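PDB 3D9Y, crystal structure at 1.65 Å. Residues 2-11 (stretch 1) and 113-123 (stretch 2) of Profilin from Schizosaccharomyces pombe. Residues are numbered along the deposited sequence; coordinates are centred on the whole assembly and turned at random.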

# COMPACT_ATOMS: atom_id res chain seq x y z
N SER A 2 -7.67 1.04 -16.82
CA SER A 2 -8.53 0.91 -15.60
C SER A 2 -7.67 0.74 -14.36
O SER A 2 -6.53 0.27 -14.45
N TRP A 3 -8.20 1.10 -13.20
CA TRP A 3 -7.44 0.95 -11.96
C TRP A 3 -7.17 -0.52 -11.63
O TRP A 3 -6.11 -0.83 -11.10
N GLN A 4 -8.12 -1.41 -11.95
CA GLN A 4 -7.91 -2.84 -11.70
C GLN A 4 -6.69 -3.37 -12.47
O GLN A 4 -6.00 -4.26 -12.00
N ALA A 5 -6.45 -2.82 -13.66
CA ALA A 5 -5.31 -3.24 -14.48
C ALA A 5 -3.99 -2.87 -13.82
O ALA A 5 -2.99 -3.56 -13.99
N TYR A 6 -3.97 -1.76 -13.10
CA TYR A 6 -2.80 -1.39 -12.31
C TYR A 6 -2.51 -2.45 -11.24
O TYR A 6 -1.37 -2.82 -11.01
N VAL A 7 -3.55 -2.95 -10.60
CA VAL A 7 -3.38 -3.99 -9.58
C VAL A 7 -2.92 -5.31 -10.21
O VAL A 7 -1.90 -5.87 -9.81
N ASP A 8 -3.66 -5.77 -11.22
CA ASP A 8 -3.46 -7.10 -11.78
C ASP A 8 -2.20 -7.18 -12.64
O ASP A 8 -1.37 -8.07 -12.46
N THR A 9 -2.06 -6.25 -13.57
CA THR A 9 -0.96 -6.29 -14.53
C THR A 9 0.31 -5.68 -13.95
O THR A 9 1.37 -6.30 -13.97
N SER A 10 0.19 -4.47 -13.41
CA SER A 10 1.38 -3.75 -12.97
C SER A 10 1.96 -4.22 -11.64
O SER A 10 3.17 -4.16 -11.45
N LEU A 11 1.13 -4.70 -10.72
CA LEU A 11 1.66 -5.14 -9.43
C LEU A 11 1.70 -6.67 -9.32
O LEU A 11 2.77 -7.25 -9.23
N LYS A 113 10.58 -1.04 -4.22
CA LYS A 113 11.06 -0.41 -5.46
C LYS A 113 9.97 -0.42 -6.53
O LYS A 113 9.71 0.59 -7.18
N ILE A 114 9.29 -1.56 -6.68
CA ILE A 114 8.20 -1.67 -7.65
C ILE A 114 7.06 -0.69 -7.33
O ILE A 114 6.60 0.06 -8.20
N THR A 115 6.63 -0.68 -6.07
CA THR A 115 5.45 0.12 -5.66
C THR A 115 5.77 1.61 -5.68
O THR A 115 4.97 2.41 -6.17
N GLU A 116 6.97 1.98 -5.22
CA GLU A 116 7.41 3.39 -5.28
C GLU A 116 7.51 3.88 -6.73
O GLU A 116 7.20 5.02 -7.02
N ALA A 117 7.98 3.02 -7.62
CA ALA A 117 8.13 3.38 -9.03
C ALA A 117 6.78 3.59 -9.68
O ALA A 117 6.59 4.58 -10.41
N LEU A 118 5.82 2.71 -9.41
CA LEU A 118 4.46 2.87 -9.93
C LEU A 118 3.84 4.17 -9.39
O LEU A 118 3.13 4.86 -10.10
N ALA A 119 4.11 4.50 -8.13
CA ALA A 119 3.65 5.76 -7.54
C ALA A 119 4.24 6.99 -8.24
O ALA A 119 3.52 7.92 -8.58
N ASP A 120 5.56 6.96 -8.46
CA ASP A 120 6.27 8.02 -9.17
C ASP A 120 5.72 8.22 -10.58
O ASP A 120 5.57 9.34 -11.03
N TYR A 121 5.48 7.11 -11.27
CA TYR A 121 4.80 7.13 -12.58
C TYR A 121 3.47 7.86 -12.50
O TYR A 121 3.23 8.82 -13.22
N LEU A 122 2.61 7.41 -11.58
CA LEU A 122 1.31 8.02 -11.41
C LEU A 122 1.41 9.51 -11.05
O LEU A 122 0.62 10.30 -11.54
N VAL A 123 2.40 9.89 -10.24
CA VAL A 123 2.60 11.32 -9.93
C VAL A 123 2.97 12.10 -11.20
O VAL A 123 2.42 13.18 -11.46

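No hydrogen bond crosses between these two helices, even though two tyrosines, a serine and a threonine lie along the contact; the 367 Å² buried between the stretches rests on apolar packing. The polar atom that comes nearest across the gap, Tyr6 OH, lies 3.4 Å from Tyr121 CE2, a ring carbon, and at the edge of the Tyr121 ring near its plane. That position argues against stacking of the two rings.

The helix axes approach to 11.6 Å with 137° between their N-to-C directions, so the chains run in roughly opposed senses but well short of antiparallel. At that spacing the side chains must bridge the gap. The backbones are nearest toward the end of stretch 1, where Leu11 CA is 7.5 Å from Thr115 CA and Ser10 CA is 7.9 Å from Leu118 CA.

Leu118 and Tyr6 give up the most area to the opposite stretch, 74 and 73 Å², and both CA-to-CB bonds point toward it. With Leu118 at chi1 t, chi2 p, its CD1 is 3.9 Å from Tyr6 CD1, at the ring edge, and its CD2 is 3.6 Å from Leu11 CD2 and 4.0 Å from Ser10 CB. Tyr6, with chi1 m and chi2 near -89°, also meets Leu122, its CE1 lying 3.8 Å from Leu122 CD2.

Leu122 points toward stretch 1 in an m, t rotamer. Its CD2 also reaches the indole, 4.2 Å from Trp3 CZ3, so this one methyl touches both aromatic side chains of stretch 1. Trp3 starts sideways at chi1 m, yet its ring end comes nearer the partner helix.

Leu11 behaves similarly: its CA-to-CB bond is sideways, but the m, t conformation carries CD2 inward. Besides its Leu118 contact, that methyl lies 4.0 Å from Ile114 CG2, on a side chain that is itself m, t and directed toward stretch 1. Leu11 CD2 is also 4.3 Å from Thr115 OG1, a contact without a hydrogen bond; this hydroxyl is hydrogen-bonded to a residue adjoining one of the stretches.

Within stretch 1, Gln4 NE2 donates to Asp8 OD1 at 3.0 Å, with a weak second bond to Asp8 OD2 at 3.2 Å; neither residue contacts stretch 2. Gln4 and Glu116 also have polar partners elsewhere in the structure. Near the start of the helix, Ala5 N makes a weak bond to Ser2 OG at 3.3 Å, likewise remote from the packed surface.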

# COMPACT_ATOMS: atom_id res chain seq x y z
CB SER A 2 -9.47 -0.29 -15.74
OG SER A 2 -8.74 -1.50 -15.64
CB TRP A 3 -8.14 1.65 -10.79
CG TRP A 3 -8.10 3.13 -10.96
CD1 TRP A 3 -9.13 3.94 -11.33
CD2 TRP A 3 -6.96 3.99 -10.81
NE1 TRP A 3 -8.72 5.24 -11.40
CE2 TRP A 3 -7.39 5.30 -11.08
CE3 TRP A 3 -5.63 3.77 -10.46
CZ2 TRP A 3 -6.52 6.40 -11.02
CZ3 TRP A 3 -4.77 4.85 -10.39
CH2 TRP A 3 -5.22 6.15 -10.67
CB GLN A 4 -9.16 -3.66 -12.05
CG GLN A 4 -9.08 -5.13 -11.60
CD GLN A 4 -8.90 -5.28 -10.09
OE1 GLN A 4 -9.49 -4.54 -9.31
NE2 GLN A 4 -8.08 -6.23 -9.67
CB ALA A 5 -5.39 -2.61 -15.83
CB TYR A 6 -2.97 0.01 -11.71
CG TYR A 6 -2.61 1.13 -12.66
CD1 TYR A 6 -1.31 1.61 -12.73
CD2 TYR A 6 -3.57 1.71 -13.48
CE1 TYR A 6 -0.97 2.64 -13.60
CE2 TYR A 6 -3.24 2.74 -14.35
CZ TYR A 6 -1.94 3.19 -14.41
OH TYR A 6 -1.60 4.21 -15.27
CB VAL A 7 -4.69 -4.20 -8.77
CG1 VAL A 7 -4.64 -5.49 -7.98
CG2 VAL A 7 -4.93 -3.01 -7.86
CB ASP A 8 -4.68 -7.52 -12.60
CG ASP A 8 -5.92 -7.79 -11.73
OD1 ASP A 8 -5.80 -8.01 -10.50
OD2 ASP A 8 -7.03 -7.80 -12.30
CB THR A 9 -1.35 -5.55 -15.85
OG1 THR A 9 -2.45 -6.23 -16.47
CG2 THR A 9 -0.18 -5.51 -16.83
CB SER A 10 1.08 -2.25 -12.92
OG SER A 10 0.71 -1.79 -14.21
CB LEU A 11 0.89 -4.50 -8.28
CG LEU A 11 0.99 -2.96 -8.22
CD1 LEU A 11 0.05 -2.36 -7.20
CD2 LEU A 11 2.41 -2.50 -7.97
CB LYS A 113 12.33 -1.12 -5.98
CG LYS A 113 13.59 -0.73 -5.21
CD LYS A 113 14.72 -1.76 -5.37
CE LYS A 113 15.86 -1.52 -4.39
NZ LYS A 113 16.69 -2.74 -4.15
CB ILE A 114 7.67 -3.13 -7.70
CG1 ILE A 114 8.71 -4.04 -8.34
CG2 ILE A 114 6.32 -3.23 -8.46
CD1 ILE A 114 8.56 -5.48 -8.02
CB THR A 115 4.82 -0.40 -4.38
OG1 THR A 115 4.65 -1.77 -4.34
CG2 THR A 115 3.79 0.41 -3.85
CB GLU A 116 8.75 3.57 -4.58
CG GLU A 116 8.70 3.33 -3.05
CD GLU A 116 8.20 4.51 -2.20
OE1 GLU A 116 7.85 5.59 -2.74
OE2 GLU A 116 8.17 4.36 -0.95
CB ALA A 117 8.91 2.30 -9.76
CB LEU A 118 3.58 1.66 -9.60
CG LEU A 118 2.25 1.56 -10.36
CD1 LEU A 118 2.48 1.50 -11.88
CD2 LEU A 118 1.43 0.38 -9.87
CB ALA A 119 3.98 5.78 -6.06
CB ASP A 120 7.76 7.72 -9.25
CG ASP A 120 8.48 7.96 -7.95
OD1 ASP A 120 7.95 8.70 -7.09
OD2 ASP A 120 9.61 7.43 -7.79
CB TYR A 121 4.60 5.72 -13.10
CG TYR A 121 3.79 5.60 -14.37
CD1 TYR A 121 4.36 5.84 -15.62
CD2 TYR A 121 2.45 5.20 -14.35
CE1 TYR A 121 3.63 5.71 -16.79
CE2 TYR A 121 1.71 5.07 -15.51
CZ TYR A 121 2.30 5.32 -16.74
OH TYR A 121 1.57 5.18 -17.90
CB LEU A 122 0.47 7.25 -10.39
CG LEU A 122 -0.03 5.88 -10.86
CD1 LEU A 122 -0.58 5.09 -9.69
CD2 LEU A 122 -1.08 6.02 -11.96
CB VAL A 123 3.62 11.52 -8.79
CG1 VAL A 123 3.99 12.99 -8.61
CG2 VAL A 123 3.04 10.99 -7.48